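Local structure of cycloalternan-forming enzyme (Listeria monocytogenes serovar 1/2a, 5F7U) at residues S152-R160 and G171-T179; P439-H447 and L526-F534. The protein belongs to glycoside hydrolase family 31, combining a TIM-barrel domain with several beta-rich domains that include a family 6 carbohydrate-binding module. The protein carries 1 engineered substitution. All coordinates share one frame; numbering follows the deposited sequence.

Interaction 1 of 2, residues S152-R160 and G171-T179; sequences SFEDLDTLR and GHAGKSGYT
Phe153 and Gly174 mark the closest backbone approach, CA to CA 4.6 Å, where the loop 171-179 runs beside strand 148-153. One direct backbone bond crosses: Lys175 N donates to Phe153 O at 2.9 Å. A water bridges Phe153 N and Lys175 O, so Phe153 is held through both its amide and its carbonyl. Gly174, lacking a side chain, brings its CA to 3.3 Å from Phe153 O. The side chains extend this junction in both directions. On one flank the Phe153 ring meets Tyr178 obliquely, planes 36° apart and CD2 to CD2 3.7 Å, while Tyr178 OH bonds to Asp129. Next to the backbone bond, Lys175 bends at chi2 (-77°), which carries its chain past Phe153 O until CE lies 3.5 Å from Asp155 OD1; NZ stays 4.2 Å from OD1, beyond a salt bridge. Leu156 CD2 rests against Lys175 CB and Gly177 O. On the other flank, the extended Arg160 chain brings its guanidinium almost parallel to the His172 ring (5°), with ND1 over one guanidinium face, 3.6 Å from NH2. Asp334 pairs with that NH2 and Glu162 bonds to His172 ND1, while a second water joins Arg160 NH1, Ser152 OG and Ala173 O. The example illustrates a loop running alongside a beta hairpin, here one with a classic bulge (Glu154 and Asp155 facing Thr158) and a type I turn, within the galactose mutarotase-like N-terminal domain of family 31.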
ATOM      1  N   SER A 152      14.573 -25.393   5.802  1.00 14.92           N
ATOM      2  CA  SER A 152      13.650 -25.555   6.908  1.00 15.12           C
ATOM      3  C   SER A 152      12.289 -25.016   6.499  1.00 15.18           C
ATOM      4  O   SER A 152      12.167 -24.280   5.508  1.00 15.24           O
ATOM      5  CB  SER A 152      14.162 -24.851   8.178  1.00 15.21           C
ATOM      6  OG  SER A 152      14.352 -23.458   7.960  1.00 15.36           O
ATOM      7  N   PHE A 153      11.270 -25.373   7.273  1.00 15.70           N
ATOM      8  CA  PHE A 153       9.912 -24.922   6.991  1.00 15.68           C
ATOM      9  C   PHE A 153       9.436 -23.955   8.046  1.00 16.00           C
ATOM     10  O   PHE A 153       9.184 -24.337   9.169  1.00 16.47           O
ATOM     11  CB  PHE A 153       8.978 -26.140   6.854  1.00 16.11           C
ATOM     12  CG  PHE A 153       9.249 -26.946   5.618  1.00 16.13           C
ATOM     13  CD1 PHE A 153       8.752 -26.531   4.378  1.00 16.20           C
ATOM     14  CD2 PHE A 153      10.072 -28.085   5.670  1.00 16.37           C
ATOM     15  CE1 PHE A 153       9.032 -27.257   3.212  1.00 16.32           C
ATOM     16  CE2 PHE A 153      10.354 -28.808   4.511  1.00 16.71           C
ATOM     17  CZ  PHE A 153       9.834 -28.394   3.280  1.00 16.65           C
ATOM     18  N   GLU A 154       9.325 -22.685   7.678  1.00 15.53           N
ATOM     19  CA  GLU A 154       8.692 -21.698   8.557  1.00 16.41           C
ATOM     20  C   GLU A 154       7.233 -22.111   8.819  1.00 16.65           C
ATOM     21  O   GLU A 154       6.721 -21.953   9.922  1.00 16.95           O
ATOM     22  CB  GLU A 154       8.809 -20.295   7.938  1.00 16.36           C
ATOM     23  CG  GLU A 154       8.333 -19.147   8.830  1.00 17.90           C
ATOM     24  CD  GLU A 154       6.830 -18.937   8.812  1.00 18.84           C
ATOM     25  OE1 GLU A 154       6.171 -19.331   7.826  1.00 19.21           O
ATOM     26  OE2 GLU A 154       6.281 -18.390   9.788  1.00 19.73           O
ATOM     27  N   ASP A 155       6.591 -22.658   7.788  1.00 16.57           N
ATOM     28  CA  ASP A 155       5.352 -23.417   7.935  1.00 16.89           C
ATOM     29  C   ASP A 155       5.330 -24.445   6.818  1.00 16.65           C
ATOM     30  O   ASP A 155       6.222 -24.461   5.970  1.00 16.48           O
ATOM     31  CB  ASP A 155       4.108 -22.484   7.907  1.00 17.82           C
ATOM     32  CG  ASP A 155       2.856 -23.111   8.549  1.00 18.98           C
ATOM     33  OD1 ASP A 155       2.839 -24.320   8.942  1.00 19.43           O
ATOM     34  OD2 ASP A 155       1.836 -22.385   8.669  1.00 20.07           O
ATOM     35  N   LEU A 156       4.332 -25.322   6.809  1.00 17.18           N
ATOM     36  CA  LEU A 156       4.309 -26.385   5.807  1.00 17.35           C
ATOM     37  C   LEU A 156       4.211 -25.844   4.371  1.00 16.88           C
ATOM     38  O   LEU A 156       4.531 -26.544   3.417  1.00 16.68           O
ATOM     39  CB  LEU A 156       3.217 -27.405   6.125  1.00 18.42           C
ATOM     40  CG  LEU A 156       3.360 -28.075   7.508  1.00 19.27           C
ATOM     41  CD1 LEU A 156       2.272 -29.119   7.671  1.00 20.65           C
ATOM     42  CD2 LEU A 156       4.749 -28.693   7.687  1.00 19.17           C
ATOM     43  N   ASP A 157       3.812 -24.577   4.244  1.00 16.71           N
ATOM     44  CA  ASP A 157       3.733 -23.913   2.929  1.00 16.63           C
ATOM     45  C   ASP A 157       4.772 -22.798   2.689  1.00 15.94           C
ATOM     46  O   ASP A 157       4.638 -22.046   1.733  1.00 15.41           O
ATOM     47  CB  ASP A 157       2.303 -23.372   2.682  1.00 17.30           C
ATOM     48  CG  ASP A 157       1.832 -22.381   3.743  1.00 18.16           C
ATOM     49  OD1 ASP A 157       2.621 -21.948   4.608  1.00 17.95           O
ATOM     50  OD2 ASP A 157       0.630 -22.039   3.724  1.00 18.74           O
ATOM     51  N   THR A 158       5.783 -22.691   3.558  1.00 15.04           N
ATOM     52  CA  THR A 158       6.748 -21.587   3.495  1.00 15.25           C
ATOM     53  C   THR A 158       8.143 -22.165   3.745  1.00 15.23           C
ATOM     54  O   THR A 158       8.439 -22.603   4.859  1.00 15.32           O
ATOM     55  CB  THR A 158       6.396 -20.487   4.522  1.00 15.58           C
ATOM     56  OG1 THR A 158       5.106 -19.940   4.217  1.00 16.28           O
ATOM     57  CG2 THR A 158       7.431 -19.329   4.496  1.00 15.39           C
ATOM     58  N   LEU A 159       8.962 -22.179   2.692  1.00 15.02           N
ATOM     59  CA  LEU A 159      10.293 -22.791   2.721  1.00 15.07           C
ATOM     60  C   LEU A 159      11.355 -21.736   2.974  1.00 14.63           C
ATOM     61  O   LEU A 159      11.336 -20.688   2.344  1.00 14.58           O
ATOM     62  CB  LEU A 159      10.557 -23.502   1.394  1.00 15.63           C
ATOM     63  CG  LEU A 159      11.961 -24.059   1.121  1.00 15.73           C
ATOM     64  CD1 LEU A 159      12.248 -25.261   2.017  1.00 16.12           C
ATOM     65  CD2 LEU A 159      12.099 -24.439  -0.348  1.00 16.45           C
ATOM     66  N   ARG A 160      12.279 -22.025   3.880  1.00 14.66           N
ATOM     67  CA  ARG A 160      13.393 -21.122   4.169  1.00 14.23           C
ATOM     68  C   ARG A 160      14.695 -21.765   3.708  1.00 14.83           C
ATOM     69  O   ARG A 160      14.980 -22.912   4.046  1.00 14.98           O
ATOM     70  CB  ARG A 160      13.476 -20.846   5.677  1.00 14.30           C
ATOM     71  CG  ARG A 160      14.460 -19.752   6.050  1.00 13.77           C
ATOM     72  CD  ARG A 160      14.551 -19.695   7.555  1.00 14.48           C
ATOM     73  NE  ARG A 160      15.320 -18.554   8.017  1.00 14.76           N
ATOM     74  CZ  ARG A 160      15.436 -18.228   9.302  1.00 15.42           C
ATOM     75  NH1 ARG A 160      14.834 -18.968  10.247  1.00 15.66           N
ATOM     76  NH2 ARG A 160      16.129 -17.144   9.641  1.00 15.90           N
ATOM     77  N   GLY A 171      21.968 -23.501   9.827  1.00 17.97           N
ATOM     78  CA  GLY A 171      20.605 -22.985   9.668  1.00 17.43           C
ATOM     79  C   GLY A 171      19.701 -23.144  10.893  1.00 17.66           C
ATOM     80  O   GLY A 171      20.028 -23.859  11.847  1.00 18.29           O
ATOM     81  N   HIS A 172      18.551 -22.483  10.847  1.00 17.48           N
ATOM     82  CA  HIS A 172      17.575 -22.493  11.950  1.00 18.25           C
ATOM     83  C   HIS A 172      16.579 -23.646  11.872  1.00 17.76           C
ATOM     84  O   HIS A 172      16.345 -24.208  10.798  1.00 16.75           O
ATOM     85  CB  HIS A 172      16.814 -21.170  11.963  1.00 19.13           C
ATOM     86  CG  HIS A 172      17.675 -19.997  12.312  1.00 20.39           C
ATOM     87  ND1 HIS A 172      18.380 -19.285  11.369  1.00 20.61           N
ATOM     88  CD2 HIS A 172      17.978 -19.438  13.509  1.00 22.20           C
ATOM     89  CE1 HIS A 172      19.064 -18.322  11.962  1.00 21.76           C
ATOM     90  NE2 HIS A 172      18.839 -18.393  13.263  1.00 22.62           N
ATOM     91  N   ALA A 173      16.003 -23.989  13.029  1.00 17.91           N
ATOM     92  CA  ALA A 173      14.913 -24.979  13.113  1.00 18.20           C
ATOM     93  C   ALA A 173      13.650 -24.532  12.386  1.00 17.54           C
ATOM     94  O   ALA A 173      13.343 -23.351  12.334  1.00 17.55           O
ATOM     95  CB  ALA A 173      14.586 -25.272  14.582  1.00 18.87           C
ATOM     96  N   GLY A 174      12.924 -25.489  11.821  1.00 17.35           N
ATOM     97  CA  GLY A 174      11.574 -25.236  11.308  1.00 17.30           C
ATOM     98  C   GLY A 174      10.672 -26.404  11.692  1.00 17.97           C
ATOM     99  O   GLY A 174      11.031 -27.211  12.549  1.00 18.59           O
ATOM    100  N   LYS A 175       9.516 -26.497  11.041  1.00 18.13           N
ATOM    101  CA  LYS A 175       8.539 -27.572  11.278  1.00 19.08           C
ATOM    102  C   LYS A 175       9.105 -28.941  10.931  1.00 18.83           C
ATOM    103  O   LYS A 175       9.954 -29.056  10.040  1.00 18.23           O
ATOM    104  CB  LYS A 175       7.296 -27.375  10.403  1.00 19.98           C
ATOM    105  CG  LYS A 175       6.618 -26.030  10.525  1.00 21.16           C
ATOM    106  CD  LYS A 175       5.802 -25.923  11.774  1.00 22.96           C
ATOM    107  CE  LYS A 175       4.950 -24.675  11.702  1.00 24.29           C
ATOM    108  NZ  LYS A 175       4.204 -24.506  12.957  1.00 27.05           N
ATOM    109  N   SER A 176       8.601 -29.981  11.600  1.00 19.07           N
ATOM    110  CA  SER A 176       9.061 -31.342  11.349  1.00 19.44           C
ATOM    111  C   SER A 176       8.164 -32.135  10.405  1.00 19.82           C
ATOM    112  O   SER A 176       8.499 -33.265  10.022  1.00 19.83           O
ATOM    113  CB  SER A 176       9.187 -32.105  12.676  1.00 20.26           C
ATOM    114  OG  SER A 176      10.237 -31.560  13.442  1.00 20.44           O
ATOM    115  N   GLY A 177       7.040 -31.543  10.017  1.00 19.65           N
ATOM    116  CA  GLY A 177       6.045 -32.239   9.195  1.00 20.67           C
ATOM    117  C   GLY A 177       6.411 -32.377   7.728  1.00 20.64           C
ATOM    118  O   GLY A 177       5.615 -32.036   6.854  1.00 21.37           O
ATOM    119  N   TYR A 178       7.610 -32.872   7.450  1.00 20.10           N
ATOM    120  CA  TYR A 178       8.018 -33.131   6.076  1.00 19.59           C
ATOM    121  C   TYR A 178       8.493 -34.570   5.927  1.00 20.63           C
ATOM    122  O   TYR A 178       8.801 -35.240   6.921  1.00 21.22           O
ATOM    123  CB  TYR A 178       9.104 -32.127   5.622  1.00 18.12           C
ATOM    124  CG  TYR A 178      10.377 -32.174   6.441  1.00 17.49           C
ATOM    125  CD1 TYR A 178      11.382 -33.113   6.155  1.00 17.58           C
ATOM    126  CD2 TYR A 178      10.584 -31.278   7.498  1.00 17.20           C
ATOM    127  CE1 TYR A 178      12.546 -33.169   6.918  1.00 17.32           C
ATOM    128  CE2 TYR A 178      11.756 -31.311   8.267  1.00 16.92           C
ATOM    129  CZ  TYR A 178      12.734 -32.251   7.959  1.00 17.28           C
ATOM    130  OH  TYR A 178      13.898 -32.325   8.683  1.00 17.01           O
ATOM    131  N   THR A 179       8.543 -35.046   4.687  1.00 21.09           N
ATOM    132  CA  THR A 179       9.151 -36.333   4.384  1.00 22.50           C
ATOM    133  C   THR A 179      10.196 -36.143   3.296  1.00 21.98           C
ATOM    134  O   THR A 179      10.142 -35.182   2.525  1.00 21.36           O
ATOM    135  CB  THR A 179       8.113 -37.418   4.020  1.00 23.68           C
ATOM    136  OG1 THR A 179       7.327 -36.984   2.912  1.00 24.94           O
ATOM    137  CG2 THR A 179       7.175 -37.661   5.171  1.00 24.60           C
TER
HETATM  138  O   HOH W   1      13.655 -21.813   9.997  1.00 17.54           O
HETATM  139  O   HOH W   2      12.000 -27.539   9.016  1.00 13.76           O

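Interaction 2 of 2, residues P439-H447 and L526-F534; sequences PKGMVDSVH and LTEVGIDGF
Val443 and Val529 form the apolar centre of this contact, packing at about a right angle with CG2 of Val443 3.8 Å from CG1 of Val529. With Val443 CG1 anti to the backbone N (171°), that methyl is pressed against Val529 O at 3.4 Å and also meets Gly530 O. Pro439 and Ile531 add to the apolar patch. One turn along the helix, the edge of the His447 ring closes the tight end. NE2 donates to the syn lone pair of Asp532 OD2 at 2.7 Å (161° at the hydrogen), with the oxygen close to the ring plane, and CE1 lies 3.2 Å from Gly530 O. The same OD2 accepts from Ile453 N, so two donors fix this buried carboxylate. Packing is looser toward solvent. There the exposed Lys440 lays its CG and CD methylenes along Glu528 O, while Glu528 turns its carboxylate to Tyr427 N. A water lies between Asp444 OD1 and Val529 O and reaches both. Such an arrangement belongs to the outer layer of a TIM barrel: helix 439-448, which precedes strand 452-457, packs on the helix-to-strand connection that enters the neighbouring parallel strand 534-536.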
ATOM      1  N   PRO A 439      -0.485  26.191  23.915  1.00 21.27           N
ATOM      2  CA  PRO A 439      -0.545  24.942  23.127  1.00 20.70           C
ATOM      3  C   PRO A 439      -1.526  23.899  23.692  1.00 20.86           C
ATOM      4  O   PRO A 439      -2.247  23.229  22.929  1.00 20.10           O
ATOM      5  CB  PRO A 439       0.906  24.422  23.160  1.00 20.56           C
ATOM      6  CG  PRO A 439       1.733  25.639  23.405  1.00 20.76           C
ATOM      7  CD  PRO A 439       0.901  26.506  24.318  1.00 21.35           C
ATOM      8  N   LYS A 440      -1.583  23.792  25.013  1.00 22.00           N
ATOM      9  CA  LYS A 440      -2.533  22.897  25.687  1.00 22.54           C
ATOM     10  C   LYS A 440      -3.971  23.239  25.284  1.00 22.25           C
ATOM     11  O   LYS A 440      -4.733  22.364  24.889  1.00 22.11           O
ATOM     12  CB  LYS A 440      -2.368  23.035  27.205  1.00 24.25           C
ATOM     13  CG  LYS A 440      -2.752  21.812  28.002  1.00 25.90           C
ATOM     14  CD  LYS A 440      -2.240  21.923  29.441  1.00 27.39           C
ATOM     15  CE  LYS A 440      -3.192  22.678  30.345  1.00 29.24           C
ATOM     16  NZ  LYS A 440      -2.827  22.509  31.783  1.00 30.84           N
ATOM     17  N   GLY A 441      -4.338  24.516  25.362  1.00 22.11           N
ATOM     18  CA  GLY A 441      -5.682  24.952  24.974  1.00 21.85           C
ATOM     19  C   GLY A 441      -5.967  24.759  23.501  1.00 21.04           C
ATOM     20  O   GLY A 441      -7.080  24.440  23.114  1.00 20.72           O
ATOM     21  N   MET A 442      -4.938  24.947  22.677  1.00 20.34           N
ATOM     22  CA  MET A 442      -5.068  24.741  21.242  1.00 19.82           C
ATOM     23  C   MET A 442      -5.400  23.270  20.973  1.00 19.16           C
ATOM     24  O   MET A 442      -6.323  22.976  20.193  1.00 18.97           O
ATOM     25  CB  MET A 442      -3.770  25.193  20.526  1.00 19.91           C
ATOM     26  CG  MET A 442      -3.739  25.020  18.999  1.00 19.76           C
ATOM     27  SD  MET A 442      -3.393  23.340  18.437  1.00 19.52           S
ATOM     28  CE  MET A 442      -1.692  23.171  18.969  1.00 19.34           C
ATOM     29  N   VAL A 443      -4.654  22.355  21.600  1.00 18.80           N
ATOM     30  CA  VAL A 443      -4.896  20.909  21.406  1.00 18.25           C
ATOM     31  C   VAL A 443      -6.308  20.529  21.903  1.00 18.45           C
ATOM     32  O   VAL A 443      -7.037  19.781  21.234  1.00 17.57           O
ATOM     33  CB  VAL A 443      -3.774  20.063  22.052  1.00 18.57           C
ATOM     34  CG1 VAL A 443      -4.130  18.574  22.059  1.00 18.41           C
ATOM     35  CG2 VAL A 443      -2.451  20.275  21.299  1.00 18.03           C
ATOM     36  N   ASP A 444      -6.709  21.098  23.040  1.00 19.11           N
ATOM     37  CA  ASP A 444      -8.044  20.848  23.585  1.00 19.68           C
ATOM     38  C   ASP A 444      -9.133  21.250  22.601  1.00 19.60           C
ATOM     39  O   ASP A 444     -10.139  20.543  22.465  1.00 19.45           O
ATOM     40  CB  ASP A 444      -8.248  21.590  24.918  1.00 20.59           C
ATOM     41  CG  ASP A 444      -7.443  20.997  26.046  1.00 21.13           C
ATOM     42  OD1 ASP A 444      -7.081  19.814  26.001  1.00 21.38           O
ATOM     43  OD2 ASP A 444      -7.195  21.712  27.028  1.00 21.85           O
ATOM     44  N   SER A 445      -8.917  22.363  21.894  1.00 19.56           N
ATOM     45  CA  SER A 445      -9.907  22.832  20.921  1.00 19.69           C
ATOM     46  C   SER A 445      -9.960  21.917  19.692  1.00 18.62           C
ATOM     47  O   SER A 445     -11.024  21.738  19.112  1.00 18.54           O
ATOM     48  CB  SER A 445      -9.672  24.296  20.537  1.00 20.55           C
ATOM     49  OG  SER A 445      -8.572  24.411  19.637  1.00 21.96           O
ATOM     50  N   VAL A 446      -8.828  21.314  19.324  1.00 17.70           N
ATOM     51  CA  VAL A 446      -8.824  20.298  18.240  1.00 17.08           C
ATOM     52  C   VAL A 446      -9.651  19.077  18.680  1.00 17.47           C
ATOM     53  O   VAL A 446     -10.472  18.565  17.921  1.00 17.18           O
ATOM     54  CB  VAL A 446      -7.387  19.879  17.807  1.00 16.36           C
ATOM     55  CG1 VAL A 446      -7.410  18.728  16.792  1.00 15.73           C
ATOM     56  CG2 VAL A 446      -6.629  21.069  17.231  1.00 16.35           C
ATOM     57  N   HIS A 447      -9.426  18.621  19.911  1.00 18.13           N
ATOM     58  CA  HIS A 447     -10.192  17.499  20.464  1.00 18.84           C
ATOM     59  C   HIS A 447     -11.693  17.797  20.541  1.00 19.71           C
ATOM     60  O   HIS A 447     -12.517  16.919  20.257  1.00 19.47           O
ATOM     61  CB  HIS A 447      -9.665  17.119  21.846  1.00 19.49           C
ATOM     62  CG  HIS A 447      -8.285  16.544  21.827  1.00 19.11           C
ATOM     63  ND1 HIS A 447      -7.465  16.549  22.938  1.00 19.74           N
ATOM     64  CD2 HIS A 447      -7.577  15.950  20.835  1.00 18.62           C
ATOM     65  CE1 HIS A 447      -6.313  15.979  22.626  1.00 19.27           C
ATOM     66  NE2 HIS A 447      -6.358  15.605  21.360  1.00 18.74           N
ATOM     67  N   LEU A 526       3.079  14.719  25.029  1.00 19.21           N
ATOM     68  CA  LEU A 526       2.089  13.658  25.181  1.00 19.56           C
ATOM     69  C   LEU A 526       1.367  13.749  26.532  1.00 20.69           C
ATOM     70  O   LEU A 526       0.139  13.730  26.581  1.00 20.87           O
ATOM     71  CB  LEU A 526       2.769  12.301  24.992  1.00 19.16           C
ATOM     72  CG  LEU A 526       3.177  11.996  23.537  1.00 18.90           C
ATOM     73  CD1 LEU A 526       4.373  11.068  23.504  1.00 18.81           C
ATOM     74  CD2 LEU A 526       2.037  11.386  22.749  1.00 18.39           C
ATOM     75  N   THR A 527       2.125  13.886  27.616  1.00 21.45           N
ATOM     76  CA  THR A 527       1.535  13.799  28.951  1.00 22.88           C
ATOM     77  C   THR A 527       0.742  15.065  29.321  1.00 23.76           C
ATOM     78  O   THR A 527      -0.312  14.965  29.961  1.00 24.58           O
ATOM     79  CB  THR A 527       2.595  13.490  30.024  1.00 23.42           C
ATOM     80  OG1 THR A 527       3.600  14.497  29.996  1.00 23.44           O
ATOM     81  CG2 THR A 527       3.256  12.143  29.753  1.00 23.33           C
ATOM     82  N   GLU A 528       1.242  16.237  28.911  1.00 23.65           N
ATOM     83  CA  GLU A 528       0.669  17.524  29.333  1.00 24.00           C
ATOM     84  C   GLU A 528      -0.012  18.299  28.200  1.00 23.32           C
ATOM     85  O   GLU A 528      -1.105  18.840  28.387  1.00 23.55           O
ATOM     86  CB  GLU A 528       1.750  18.390  29.992  1.00 25.30           C
ATOM     87  CG  GLU A 528       2.450  17.687  31.150  1.00 26.63           C
ATOM     88  CD  GLU A 528       3.507  18.531  31.802  1.00 28.05           C
ATOM     89  OE1 GLU A 528       3.193  19.104  32.865  1.00 29.20           O
ATOM     90  OE2 GLU A 528       4.647  18.611  31.278  1.00 28.06           O
ATOM     91  N   VAL A 529       0.634  18.382  27.040  1.00 21.96           N
ATOM     92  CA  VAL A 529       0.030  19.075  25.893  1.00 21.18           C
ATOM     93  C   VAL A 529      -1.093  18.215  25.300  1.00 20.40           C
ATOM     94  O   VAL A 529      -2.069  18.747  24.756  1.00 20.23           O
ATOM     95  CB  VAL A 529       1.079  19.477  24.818  1.00 20.66           C
ATOM     96  CG1 VAL A 529       0.434  20.283  23.704  1.00 20.44           C
ATOM     97  CG2 VAL A 529       2.206  20.291  25.441  1.00 21.20           C
ATOM     98  N   GLY A 530      -0.960  16.894  25.434  1.00 19.96           N
ATOM     99  CA  GLY A 530      -2.003  15.939  25.042  1.00 19.04           C
ATOM    100  C   GLY A 530      -2.106  15.578  23.569  1.00 18.03           C
ATOM    101  O   GLY A 530      -3.199  15.262  23.084  1.00 17.44           O
ATOM    102  N   ILE A 531      -0.984  15.604  22.853  1.00 17.32           N
ATOM    103  CA  ILE A 531      -1.018  15.235  21.427  1.00 16.69           C
ATOM    104  C   ILE A 531      -1.332  13.747  21.199  1.00 16.59           C
ATOM    105  O   ILE A 531      -1.231  12.918  22.131  1.00 17.00           O
ATOM    106  CB  ILE A 531       0.255  15.681  20.667  1.00 16.49           C
ATOM    107  CG1 ILE A 531       1.458  14.818  21.054  1.00 16.56           C
ATOM    108  CG2 ILE A 531       0.482  17.180  20.854  1.00 16.71           C
ATOM    109  CD1 ILE A 531       2.683  14.970  20.145  1.00 16.25           C
ATOM    110  N   ASP A 532      -1.657  13.419  19.950  1.00 15.99           N
ATOM    111  CA  ASP A 532      -2.143  12.102  19.578  1.00 16.09           C
ATOM    112  C   ASP A 532      -1.198  11.371  18.640  1.00 15.65           C
ATOM    113  O   ASP A 532      -1.596  10.425  17.968  1.00 15.26           O
ATOM    114  CB  ASP A 532      -3.538  12.253  18.957  1.00 16.14           C
ATOM    115  CG  ASP A 532      -4.493  12.947  19.901  1.00 17.03           C
ATOM    116  OD1 ASP A 532      -4.869  12.306  20.889  1.00 17.96           O
ATOM    117  OD2 ASP A 532      -4.801  14.139  19.708  1.00 17.09           O
ATOM    118  N   GLY A 533       0.062  11.804  18.594  1.00 15.54           N
ATOM    119  CA  GLY A 533       1.062  11.066  17.837  1.00 15.28           C
ATOM    120  C   GLY A 533       1.983  12.002  17.085  1.00 14.91           C
ATOM    121  O   GLY A 533       1.966  13.211  17.302  1.00 15.01           O
ATOM    122  N   PHE A 534       2.790  11.417  16.222  1.00 14.65           N
ATOM    123  CA  PHE A 534       3.817  12.162  15.501  1.00 14.22           C
ATOM    124  C   PHE A 534       3.798  11.846  14.021  1.00 13.74           C
ATOM    125  O   PHE A 534       3.578  10.685  13.617  1.00 13.88           O
ATOM    126  CB  PHE A 534       5.199  11.800  16.030  1.00 14.57           C
ATOM    127  CG  PHE A 534       5.410  12.138  17.481  1.00 15.38           C
ATOM    128  CD1 PHE A 534       5.656  13.448  17.864  1.00 15.82           C
ATOM    129  CD2 PHE A 534       5.346  11.140  18.468  1.00 15.81           C
ATOM    130  CE1 PHE A 534       5.869  13.772  19.217  1.00 16.64           C
ATOM    131  CE2 PHE A 534       5.536  11.456  19.821  1.00 16.53           C
ATOM    132  CZ  PHE A 534       5.812  12.775  20.190  1.00 16.80           C
TER
HETATM  133  O   HOH W   3      -4.462  19.543  25.632  1.00 34.66           O

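How the interactions relate
Interactions 1 and 2 lie in different domains of one chain and do not touch: their centres are 49 Å apart and their nearest atoms about 29 Å. They follow in series along the sequence, the first closing within the mutarotase-like domain before the second opens in the TIM barrel. Each nevertheless brings a connecting segment against a regular element, through a single direct backbone hydrogen bond and bridging waters in interaction 1 and through valines and a His-carboxylate hydrogen bond in interaction 2. The Asp155 side chain in interaction 1 is about 4 Å from a magnesium ion, beyond direct coordination, whereas the Pro439 side chain in interaction 2 is about 14 Å from a bound alpha-D-glucopyranose.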